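Local coordinates for protein serine-tRNA ligase (Naegleria fowleri, PDB 6BLJ) that probably attaches serine to its cognate tRNA in the cytosol, working through an adenylate intermediate, and here holds AMP in its class II catalytic domain, at residues R31-D36 against N152-T157; C188-D193 against I455-Q460; E337-T342 against C438-S443; V373-S378 against K387-E392. All coordinates share one frame; numbering follows the deposited sequence. Where two conformers were deposited one is given.

Contact 1. Residues R31-D36 against N152-T157; sequences RRRFAD and NIVHET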
# COMPACT_ATOMS: atom_id res chain seq x y z
N ARG A 31 -18.74 -6.50 23.22
CA ARG A 31 -18.59 -5.36 24.13
C ARG A 31 -17.20 -5.34 24.76
O ARG A 31 -16.57 -4.28 24.84
CB ARG A 31 -19.68 -5.39 25.20
CG ARG A 31 -21.06 -5.05 24.68
CD ARG A 31 -22.07 -4.84 25.80
NE ARG A 31 -22.47 -6.10 26.40
CZ ARG A 31 -23.57 -6.78 26.04
NH1 ARG A 31 -24.36 -6.30 25.09
NH2 ARG A 31 -23.86 -7.93 26.64
N ARG A 32 -16.71 -6.50 25.20
CA ARG A 32 -15.36 -6.56 25.76
C ARG A 32 -14.31 -6.19 24.72
O ARG A 32 -13.27 -5.61 25.07
CB ARG A 32 -15.09 -7.95 26.33
CG ARG A 32 -16.02 -8.28 27.52
CD ARG A 32 -15.81 -9.68 28.06
NE ARG A 32 -16.52 -9.89 29.32
CZ ARG A 32 -16.79 -11.08 29.85
NH1 ARG A 32 -16.42 -12.20 29.22
NH2 ARG A 32 -17.44 -11.17 31.00
N ARG A 33 -14.55 -6.51 23.45
CA ARG A 33 -13.64 -6.09 22.38
C ARG A 33 -13.84 -4.63 21.99
O ARG A 33 -13.08 -4.13 21.16
CB ARG A 33 -13.83 -6.97 21.13
CG ARG A 33 -13.39 -8.41 21.30
CD ARG A 33 -13.47 -9.19 19.99
NE ARG A 33 -12.82 -10.50 20.08
CZ ARG A 33 -11.51 -10.69 19.93
NH1 ARG A 33 -10.73 -9.65 19.68
NH2 ARG A 33 -10.99 -11.90 20.02
N PHE A 34 -14.84 -3.96 22.56
CA PHE A 34 -15.21 -2.62 22.13
C PHE A 34 -15.40 -2.59 20.62
O PHE A 34 -14.86 -1.74 19.91
CB PHE A 34 -14.18 -1.58 22.62
CG PHE A 34 -14.10 -1.50 24.11
CD1 PHE A 34 -14.87 -0.58 24.81
CD2 PHE A 34 -13.33 -2.39 24.83
CE1 PHE A 34 -14.83 -0.52 26.19
CE2 PHE A 34 -13.28 -2.35 26.21
CZ PHE A 34 -14.03 -1.41 26.90
N ALA A 35 -16.14 -3.58 20.12
CA ALA A 35 -16.38 -3.76 18.69
C ALA A 35 -17.87 -3.59 18.40
O ALA A 35 -18.67 -3.17 19.25
CB ALA A 35 -15.84 -5.12 18.22
N ASP A 36 -18.26 -3.92 17.17
CA ASP A 36 -19.63 -3.67 16.73
C ASP A 36 -20.54 -4.77 17.29
O ASP A 36 -20.51 -5.91 16.84
CB ASP A 36 -19.68 -3.62 15.21
CG ASP A 36 -21.04 -3.21 14.67
OD1 ASP A 36 -21.99 -2.98 15.46
OD2 ASP A 36 -21.16 -3.10 13.43
N ASN A 152 -13.13 -13.62 17.80
CA ASN A 152 -13.20 -14.82 18.63
C ASN A 152 -13.74 -14.47 20.02
O ASN A 152 -13.60 -13.35 20.50
CB ASN A 152 -11.80 -15.45 18.73
CG ASN A 152 -11.84 -16.93 19.09
OD1 ASN A 152 -12.91 -17.49 19.31
ND2 ASN A 152 -10.68 -17.56 19.14
N ILE A 153 -14.39 -15.45 20.65
CA ILE A 153 -14.93 -15.23 21.99
C ILE A 153 -13.79 -14.94 22.96
O ILE A 153 -12.84 -15.72 23.10
CB ILE A 153 -15.76 -16.44 22.43
CG1 ILE A 153 -16.87 -16.69 21.42
CG2 ILE A 153 -16.35 -16.21 23.82
CD1 ILE A 153 -17.84 -15.53 21.30
N VAL A 154 -13.87 -13.79 23.63
CA VAL A 154 -12.84 -13.38 24.59
C VAL A 154 -12.98 -14.20 25.86
O VAL A 154 -14.07 -14.30 26.44
CB VAL A 154 -12.94 -11.87 24.87
CG1 VAL A 154 -11.96 -11.46 25.94
CG2 VAL A 154 -12.67 -11.09 23.58
N HIS A 155 -11.87 -14.76 26.33
CA HIS A 155 -11.88 -15.62 27.51
C HIS A 155 -12.21 -14.83 28.77
O HIS A 155 -11.85 -13.66 28.92
CB HIS A 155 -10.52 -16.30 27.67
CG HIS A 155 -10.52 -17.42 28.65
ND1 HIS A 155 -10.14 -17.26 29.97
CD2 HIS A 155 -10.84 -18.74 28.51
CE1 HIS A 155 -10.24 -18.41 30.60
NE2 HIS A 155 -10.65 -19.33 29.74
N GLU A 156 -12.85 -15.52 29.72
CA GLU A 156 -13.32 -14.88 30.95
C GLU A 156 -12.18 -14.32 31.81
O GLU A 156 -12.42 -13.43 32.63
CB GLU A 156 -14.16 -15.87 31.77
CG GLU A 156 -14.88 -15.24 32.97
CD GLU A 156 -15.95 -14.22 32.58
OE1 GLU A 156 -16.56 -14.36 31.50
OE2 GLU A 156 -16.18 -13.27 33.36
N THR A 157 -10.96 -14.84 31.69
CA THR A 157 -9.86 -14.33 32.51
C THR A 157 -9.18 -13.10 31.92
O THR A 157 -8.22 -12.60 32.52
CB THR A 157 -8.81 -15.42 32.74
OG1 THR A 157 -8.31 -15.87 31.47
CG2 THR A 157 -9.42 -16.60 33.53
O HOH W 1 -16.28 -12.79 26.19
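R33 turns the NE/NH2 edge of its guanidinium to the carbonyl oxygen of N152 and holds it side-on with two nitrogens. NE reaches N152 O at 3.0 Å with an N-H...O angle of 150°, and R33 NH2 meets the same N152 O at 3.0 Å; the oxygen lies within 1° of the guanidinium plane. This fork fixes the roll of the group about its long axis, because both N-H bonds must aim at one atom. NH1 has its own partner, the N382 carbonyl. One face of the same guanidinium is covered by V154, whose CG2 comes to 3.6 Å from R33 NE.

Both arginines leave the end of helix 23-32, where F34 takes a positive phi and the chain closes in a Schellman motif. Helix 23-32 belongs to the N-terminal tRNA-binding-arm family region, whereas 152-157 is the linker that follows helix 114-147 and runs on toward the first strand of the catalytic sheet.

R32, extended from CG to NE in the same way as R33, meets a carboxylate instead of a carbonyl. Its NH1 forms a salt bridge with E156 OE1 at 3.1 Å, approaching from above the carboxylate plane; the two flat groups are turned 67° apart. NH2 adds a weak bond to the same oxygen. A water accepts from R32 NH1 and donates to V154 O at 2.7 Å, spanning a pair that is otherwise 4.2 Å apart. E156 is exposed, while V154 and R33 are buried.

Contact 2. Residues C188-D193 against I455-Q460; sequences CLKHID and IVENYQ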
# COMPACT_ATOMS: atom_id res chain seq x y z
N CYS A 188 23.34 2.94 33.89
CA CYS A 188 23.26 1.98 32.80
C CYS A 188 23.09 2.68 31.45
O CYS A 188 22.29 3.61 31.32
CB CYS A 188 22.09 1.02 33.01
SG CYS A 188 22.40 -0.24 34.27
N LEU A 189 23.86 2.24 30.46
CA LEU A 189 23.71 2.73 29.10
C LEU A 189 22.56 2.00 28.39
O LEU A 189 22.18 0.89 28.76
CB LEU A 189 25.00 2.52 28.30
CG LEU A 189 26.27 3.22 28.78
CD1 LEU A 189 27.44 2.78 27.92
CD2 LEU A 189 26.07 4.72 28.65
N LYS A 190 22.04 2.65 27.36
CA LYS A 190 21.03 2.13 26.44
C LYS A 190 21.67 1.19 25.42
O LYS A 190 22.84 1.35 25.05
CB LYS A 190 20.37 3.31 25.72
CG LYS A 190 18.97 3.10 25.21
CD LYS A 190 18.40 4.44 24.72
CE LYS A 190 18.44 5.51 25.80
NZ LYS A 190 17.36 5.38 26.83
N HIS A 191 20.88 0.25 24.89
CA HIS A 191 21.43 -0.78 24.00
C HIS A 191 22.20 -0.19 22.81
O HIS A 191 23.27 -0.70 22.45
CB HIS A 191 20.32 -1.72 23.51
CG HIS A 191 19.12 -1.02 22.94
ND1 HIS A 191 19.06 -0.58 21.63
CD2 HIS A 191 17.94 -0.68 23.50
CE1 HIS A 191 17.90 0.00 21.41
NE2 HIS A 191 17.19 -0.04 22.53
N ILE A 192 21.69 0.87 22.18
CA ILE A 192 22.36 1.37 20.96
C ILE A 192 23.77 1.88 21.28
O ILE A 192 24.72 1.63 20.52
CB ILE A 192 21.51 2.45 20.25
CG1 ILE A 192 22.18 2.85 18.92
CG2 ILE A 192 21.29 3.69 21.14
CD1 ILE A 192 21.40 3.86 18.14
N ASP A 193 23.93 2.59 22.40
CA ASP A 193 25.26 3.09 22.77
C ASP A 193 26.20 1.94 23.12
O ASP A 193 27.37 1.95 22.72
CB ASP A 193 25.15 4.06 23.95
CG ASP A 193 24.34 5.29 23.60
OD1 ASP A 193 24.65 5.90 22.56
OD2 ASP A 193 23.39 5.62 24.33
N ILE A 455 19.77 -8.15 26.55
CA ILE A 455 20.95 -8.77 27.15
C ILE A 455 22.04 -7.74 27.39
O ILE A 455 22.61 -7.65 28.48
CB ILE A 455 21.45 -9.93 26.28
CG1 ILE A 455 20.49 -11.12 26.35
CG2 ILE A 455 22.89 -10.34 26.69
CD1 ILE A 455 20.86 -12.25 25.39
N VAL A 456 22.35 -6.93 26.37
CA VAL A 456 23.52 -6.07 26.53
C VAL A 456 23.27 -5.02 27.62
O VAL A 456 24.21 -4.63 28.32
CB VAL A 456 23.95 -5.43 25.18
CG1 VAL A 456 24.29 -6.52 24.13
CG2 VAL A 456 22.92 -4.43 24.66
N GLU A 457 22.01 -4.58 27.80
CA GLU A 457 21.72 -3.63 28.88
C GLU A 457 21.82 -4.28 30.26
O GLU A 457 22.34 -3.68 31.20
CB GLU A 457 20.34 -3.01 28.71
CG GLU A 457 20.28 -1.97 27.58
CD GLU A 457 19.00 -1.13 27.62
OE1 GLU A 457 18.23 -1.21 28.61
OE2 GLU A 457 18.77 -0.40 26.63
N ASN A 458 21.33 -5.51 30.40
CA ASN A 458 21.34 -6.13 31.72
C ASN A 458 22.71 -6.68 32.11
O ASN A 458 22.98 -6.80 33.31
CB ASN A 458 20.30 -7.24 31.79
CG ASN A 458 18.90 -6.68 31.97
OD1 ASN A 458 18.52 -6.27 33.07
ND2 ASN A 458 18.15 -6.61 30.88
N TYR A 459 23.57 -6.98 31.14
CA TYR A 459 24.88 -7.58 31.40
C TYR A 459 26.03 -6.60 31.17
O TYR A 459 27.20 -7.02 31.15
CB TYR A 459 25.07 -8.83 30.53
CG TYR A 459 24.30 -10.03 31.07
CD1 TYR A 459 24.92 -10.95 31.92
CD2 TYR A 459 22.95 -10.21 30.77
CE1 TYR A 459 24.21 -12.05 32.44
CE2 TYR A 459 22.23 -11.30 31.31
CZ TYR A 459 22.88 -12.22 32.14
OH TYR A 459 22.20 -13.30 32.67
N GLN A 460 25.74 -5.31 31.01
CA GLN A 460 26.78 -4.32 30.78
C GLN A 460 27.63 -4.13 32.03
O GLN A 460 27.18 -4.34 33.16
CB GLN A 460 26.16 -2.99 30.35
CG GLN A 460 25.36 -2.29 31.45
CD GLN A 460 24.72 -0.99 30.98
OE1 GLN A 460 25.41 0.01 30.73
NE2 GLN A 460 23.40 -1.00 30.82
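With CG lodged between its backbone N and carbonyl carbon (chi1 68°) and the chain extended beyond it, Q460 brings its amide alongside the backbone of L189. E457 instead has CG anti to its carbonyl carbon (chi1 -74°) and an extended chain, which carries its carboxylate to the start of the facing helix. The contact is thus a helix end meeting a helix start: the last turn of helix 448-458, in the class II synthetase core, against the first turn of helix 191-197, whose N-cap position is K190.

The Q460 amide uses both its ends on one residue. Its OE1 accepts from L189 N at 2.7 Å, on a lone pair in the carbonyl plane, and NE2 donates to L189 O at 3.1 Å. The same NE2 also donates to E457 O at 2.9 Å, nearly in the amide plane. Oxygen and nitrogen are thereby told apart, since each end has partners of the matching kind, and the flat group is held against rotation.

E457 OE2 takes the N-H of H191 at 2.8 Å on its anti side. A carboxylate at the first turn of a helix would be stabilised by the helix dipole, and its other oxygen, OE1, accepts from G397 N. The lysine beside it, K190, turns its amine to G397 O and D399 instead.

Packing fills in around these bonds. V456 CG2 rests on H191 CB at 3.9 Å, and C188 CB lies beside the Q460 amide. The H191 ring and the E457 carboxylate are nearly parallel, 14° apart, with H191 CD2 3.3 Å from E457 OE2.

Contact 3. Residues E337-T342 against C438-S443; sequences EQFVVT and CHMLNS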
# COMPACT_ATOMS: atom_id res chain seq x y z
N GLU A 337 9.96 -19.37 17.32
CA GLU A 337 8.53 -19.31 17.62
C GLU A 337 8.03 -20.67 18.10
O GLU A 337 8.42 -21.72 17.56
CB GLU A 337 7.76 -18.87 16.35
CG GLU A 337 6.25 -18.73 16.52
CD GLU A 337 5.85 -17.41 17.19
OE1 GLU A 337 6.75 -16.60 17.52
OE2 GLU A 337 4.64 -17.18 17.36
N GLN A 338 7.22 -20.67 19.16
CA GLN A 338 6.44 -21.84 19.55
C GLN A 338 5.11 -21.83 18.81
O GLN A 338 4.42 -20.81 18.79
CB GLN A 338 6.15 -21.87 21.05
CG GLN A 338 7.35 -21.85 21.99
CD GLN A 338 6.89 -21.79 23.45
OE1 GLN A 338 6.45 -22.79 24.00
NE2 GLN A 338 6.99 -20.62 24.07
N PHE A 339 4.76 -22.97 18.21
CA PHE A 339 3.49 -23.12 17.49
C PHE A 339 2.92 -24.49 17.81
O PHE A 339 3.61 -25.50 17.67
CB PHE A 339 3.70 -22.96 15.97
CG PHE A 339 2.41 -22.93 15.18
CD1 PHE A 339 1.74 -24.12 14.85
CD2 PHE A 339 1.86 -21.73 14.78
CE1 PHE A 339 0.55 -24.09 14.14
CE2 PHE A 339 0.67 -21.69 14.06
CZ PHE A 339 0.01 -22.87 13.74
N VAL A 340 1.66 -24.54 18.28
CA VAL A 340 1.07 -25.80 18.73
C VAL A 340 -0.34 -25.96 18.17
O VAL A 340 -1.14 -25.02 18.20
CB VAL A 340 1.04 -25.91 20.27
CG1 VAL A 340 0.52 -27.30 20.68
CG2 VAL A 340 2.44 -25.68 20.85
N VAL A 341 -0.64 -27.17 17.68
CA VAL A 341 -1.99 -27.60 17.33
C VAL A 341 -2.47 -28.54 18.44
O VAL A 341 -1.77 -29.50 18.78
CB VAL A 341 -2.01 -28.32 15.97
CG1 VAL A 341 -3.45 -28.65 15.55
CG2 VAL A 341 -1.26 -27.52 14.88
N THR A 342 -3.65 -28.27 19.00
CA THR A 342 -4.17 -29.16 20.06
C THR A 342 -5.56 -29.67 19.74
O THR A 342 -6.28 -29.15 18.88
CB THR A 342 -4.23 -28.49 21.44
OG1 THR A 342 -5.38 -27.63 21.48
CG2 THR A 342 -2.96 -27.69 21.73
N CYS A 438 -9.60 -28.31 15.18
CA CYS A 438 -8.53 -28.24 16.16
C CYS A 438 -8.41 -26.81 16.70
O CYS A 438 -9.02 -25.87 16.20
CB CYS A 438 -7.20 -28.67 15.55
SG CYS A 438 -7.18 -30.41 15.00
N HIS A 439 -7.58 -26.66 17.74
CA HIS A 439 -7.18 -25.36 18.24
C HIS A 439 -5.72 -25.10 17.86
O HIS A 439 -4.93 -26.04 17.76
CB HIS A 439 -7.31 -25.24 19.76
CG HIS A 439 -8.72 -25.26 20.25
ND1 HIS A 439 -9.07 -24.92 21.54
CD2 HIS A 439 -9.88 -25.58 19.62
CE1 HIS A 439 -10.38 -25.05 21.69
NE2 HIS A 439 -10.89 -25.44 20.54
N MET A 440 -5.38 -23.82 17.69
CA MET A 440 -4.02 -23.40 17.39
C MET A 440 -3.58 -22.30 18.34
O MET A 440 -4.35 -21.38 18.65
CB MET A 440 -3.88 -22.90 15.94
CG MET A 440 -3.61 -23.97 14.90
SD MET A 440 -3.58 -23.24 13.24
CE MET A 440 -3.00 -24.67 12.33
N LEU A 441 -2.33 -22.38 18.78
CA LEU A 441 -1.69 -21.40 19.65
C LEU A 441 -0.32 -21.03 19.09
O LEU A 441 0.32 -21.83 18.40
CB LEU A 441 -1.50 -21.94 21.08
CG LEU A 441 -2.73 -22.49 21.80
CD1 LEU A 441 -2.85 -23.99 21.57
CD2 LEU A 441 -2.65 -22.15 23.29
N ASN A 442 0.14 -19.83 19.44
CA ASN A 442 1.51 -19.45 19.13
C ASN A 442 2.07 -18.59 20.25
O ASN A 442 1.34 -17.88 20.94
CB ASN A 442 1.62 -18.67 17.81
CG ASN A 442 0.99 -17.29 17.89
OD1 ASN A 442 -0.21 -17.13 17.74
ND2 ASN A 442 1.82 -16.29 18.15
N SER A 443 3.39 -18.67 20.43
CA SER A 443 4.10 -17.85 21.40
C SER A 443 5.54 -17.65 20.95
O SER A 443 6.23 -18.62 20.63
CB SER A 443 4.10 -18.49 22.79
OG SER A 443 4.82 -17.65 23.69
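F339 and M440 meet closely across these strands: M440 SD lies 3.6 Å from F339 CZ, and seen from the ring centroid the sulfur is 74° off the normal, a Met-aromatic contact at the edge. F339 CG is anti to its backbone N (chi1 -173°), which swings the ring toward the neighbouring strand, where L441 O lies over one face. On the same side of the sheet V341 CG1 touches C438 CB at 3.8 Å. Helix 285-290 covers F339 through I288 and A289.

The opposite side, carrying Q338, V340, T342, H439, L441 and S443, is also well packed. T342 CG2 meets L441 CD1 at 3.7 Å, and T342 OG1 lies 3.5 Å from H439 CB. V340 is the looser point there: its side chain stands back from the facing strand and packs on M352 and M356 of helix 348-366. Q338 turns its amide to that helix, bonding N359 and the carbonyl of M356.

Toward solvent stands N442, the partly exposed residue of the contact. Its ND2 donates to E337 OE2 at 3.1 Å, nearly along the C-O axis, with amide and carboxylate planes 22° apart; E337 OE1 takes the salt bridge from K335, a residue of the AMP pocket.

Six backbone hydrogen bonds join the strands, from Q338 N to S443 O at 2.7 Å through H439 N to T342 O at 3.0 Å. This is regular antiparallel pairing within the class II synthetase catalytic sheet, close to its adenylate site.

Contact 4. Residues V373-S378 against K387-E392; sequences VVNIVS and KKFDLE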
# COMPACT_ATOMS: atom_id res chain seq x y z
N VAL A 373 4.96 -10.84 33.55
CA VAL A 373 3.92 -11.42 32.69
C VAL A 373 2.71 -10.50 32.74
O VAL A 373 2.26 -10.13 33.83
CB VAL A 373 3.54 -12.83 33.16
CG1 VAL A 373 2.47 -13.43 32.25
CG2 VAL A 373 4.77 -13.72 33.23
N VAL A 374 2.16 -10.17 31.58
CA VAL A 374 1.08 -9.20 31.52
C VAL A 374 -0.09 -9.77 30.73
O VAL A 374 0.07 -10.44 29.70
CB VAL A 374 1.53 -7.84 30.93
CG1 VAL A 374 2.63 -7.24 31.80
CG2 VAL A 374 1.98 -8.00 29.51
N ASN A 375 -1.29 -9.52 31.27
CA ASN A 375 -2.56 -10.00 30.73
C ASN A 375 -3.14 -8.88 29.87
O ASN A 375 -3.56 -7.84 30.40
CB ASN A 375 -3.48 -10.38 31.89
CG ASN A 375 -4.80 -10.98 31.44
OD1 ASN A 375 -5.05 -11.15 30.24
ND2 ASN A 375 -5.65 -11.33 32.40
N ILE A 376 -3.16 -9.08 28.55
CA ILE A 376 -3.48 -8.02 27.60
C ILE A 376 -4.98 -7.74 27.60
O ILE A 376 -5.79 -8.66 27.45
CB ILE A 376 -2.99 -8.38 26.18
CG1 ILE A 376 -1.46 -8.57 26.15
CG2 ILE A 376 -3.37 -7.29 25.17
CD1 ILE A 376 -0.69 -7.31 26.52
N VAL A 377 -5.34 -6.46 27.69
CA VAL A 377 -6.75 -6.08 27.85
C VAL A 377 -7.58 -6.51 26.64
O VAL A 377 -7.10 -6.57 25.50
CB VAL A 377 -6.88 -4.57 28.10
CG1 VAL A 377 -6.15 -4.18 29.37
CG2 VAL A 377 -6.37 -3.75 26.91
N SER A 378 -8.87 -6.77 26.89
CA SER A 378 -9.74 -7.33 25.86
C SER A 378 -9.82 -6.45 24.63
O SER A 378 -9.91 -6.95 23.50
CB SER A 378 -11.13 -7.56 26.44
OG SER A 378 -11.63 -6.35 26.98
N LYS A 387 -7.22 -14.89 24.09
CA LYS A 387 -6.46 -14.46 25.25
C LYS A 387 -5.01 -14.29 24.83
O LYS A 387 -4.51 -15.06 24.01
CB LYS A 387 -6.55 -15.47 26.41
CG LYS A 387 -5.77 -15.04 27.66
CD LYS A 387 -5.90 -16.08 28.78
CE LYS A 387 -5.20 -15.60 30.06
NZ LYS A 387 -5.55 -16.42 31.23
N LYS A 388 -4.33 -13.31 25.43
CA LYS A 388 -2.93 -13.05 25.10
C LYS A 388 -2.17 -12.64 26.35
O LYS A 388 -2.61 -11.74 27.09
CB LYS A 388 -2.82 -11.96 24.02
CG LYS A 388 -1.40 -11.65 23.53
CD LYS A 388 -1.44 -11.00 22.16
CE LYS A 388 -1.09 -9.53 22.23
NZ LYS A 388 0.37 -9.27 22.38
N PHE A 389 -1.07 -13.34 26.62
CA PHE A 389 -0.10 -12.96 27.64
C PHE A 389 1.15 -12.44 26.93
O PHE A 389 1.61 -13.05 25.96
CB PHE A 389 0.31 -14.14 28.53
CG PHE A 389 -0.56 -14.35 29.75
CD1 PHE A 389 -1.71 -13.61 29.95
CD2 PHE A 389 -0.22 -15.31 30.70
CE1 PHE A 389 -2.51 -13.81 31.09
CE2 PHE A 389 -1.00 -15.52 31.83
CZ PHE A 389 -2.15 -14.78 32.03
N ASP A 390 1.68 -11.32 27.40
CA ASP A 390 3.00 -10.88 26.97
C ASP A 390 4.00 -11.06 28.11
O ASP A 390 3.64 -10.99 29.29
CB ASP A 390 3.02 -9.41 26.56
CG ASP A 390 2.31 -9.15 25.23
OD1 ASP A 390 1.70 -10.09 24.68
OD2 ASP A 390 2.38 -7.99 24.76
N LEU A 391 5.25 -11.31 27.74
CA LEU A 391 6.38 -11.18 28.65
C LEU A 391 7.07 -9.87 28.34
O LEU A 391 7.51 -9.66 27.20
CB LEU A 391 7.38 -12.32 28.52
CG LEU A 391 7.02 -13.76 28.86
CD1 LEU A 391 8.30 -14.60 28.90
CD2 LEU A 391 6.33 -13.80 30.19
N GLU A 392 7.13 -8.97 29.32
CA GLU A 392 7.81 -7.69 29.19
C GLU A 392 9.08 -7.75 30.02
O GLU A 392 9.02 -8.00 31.23
CB GLU A 392 6.91 -6.53 29.65
CG GLU A 392 5.61 -6.38 28.82
CD GLU A 392 4.76 -5.20 29.29
OE1 GLU A 392 4.98 -4.69 30.43
OE2 GLU A 392 3.86 -4.81 28.55
O HOH W 2 -5.48 -11.38 27.24
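I376 lies at the end of the strand pairing, against K388 and D390, and its side chain can be followed outward. CB sits 3.5 Å from K388 O, the oxygen that also accepts from I376 N at 3.1 Å. CG1, anti to the carbonyl carbon (chi1 -61°), lies 4.0 Å from K388 CG. A second bend (chi2 -62°) then brings CD1 to 3.6 Å from D390 OD2. The isoleucine thus lies against a salt bridge made within one strand, K388 NZ to D390 OD1 on its syn lone pair.

On the other face, with V373 and N375, F389 receives V373 CG1 at CD2, 3.6 Å away, and N375 CB near CE1. F389 also meets F353 edge-to-face. N375 turns its amide nitrogen to the T157 carbonyl.

Two backbone bonds pair V374 with D390, and where the strands part a water takes the N-H of K388 and lies 2.7 Å from I376 O. Strand directions differ by 149°, so this is a twisted antiparallel beta hairpin of the class II catalytic sheet, whose strand 387-394 pairs directly with strand 404-412, which carries AMP-pocket residues.

How the contacts relate
Contacts 3 and 4 belong to one catalytic sheet, their centres about 17 Å apart, and both rely on backbone pairing with side chains filling the faces. Contacts 1 and 2 join helix ends and loops, where side chains do the gripping: in contact 1 one arginine holds a carbonyl and another a carboxylate, in contact 2 an amide and a carboxylate take backbone atoms. Contact 1 touches contact 4 by probable hydrogen bonds, R32 O to S378 OG and T157 OG1 to K387 NZ, so both the helix end and the loop 152-157 adjoin the hairpin. Contact 2 lies farthest out, about 34 Å from the chain centre, yet strand 436-447 of contact 3 runs straight into its helix 448-458. All four are largely buried; contact 1 includes exposed E156.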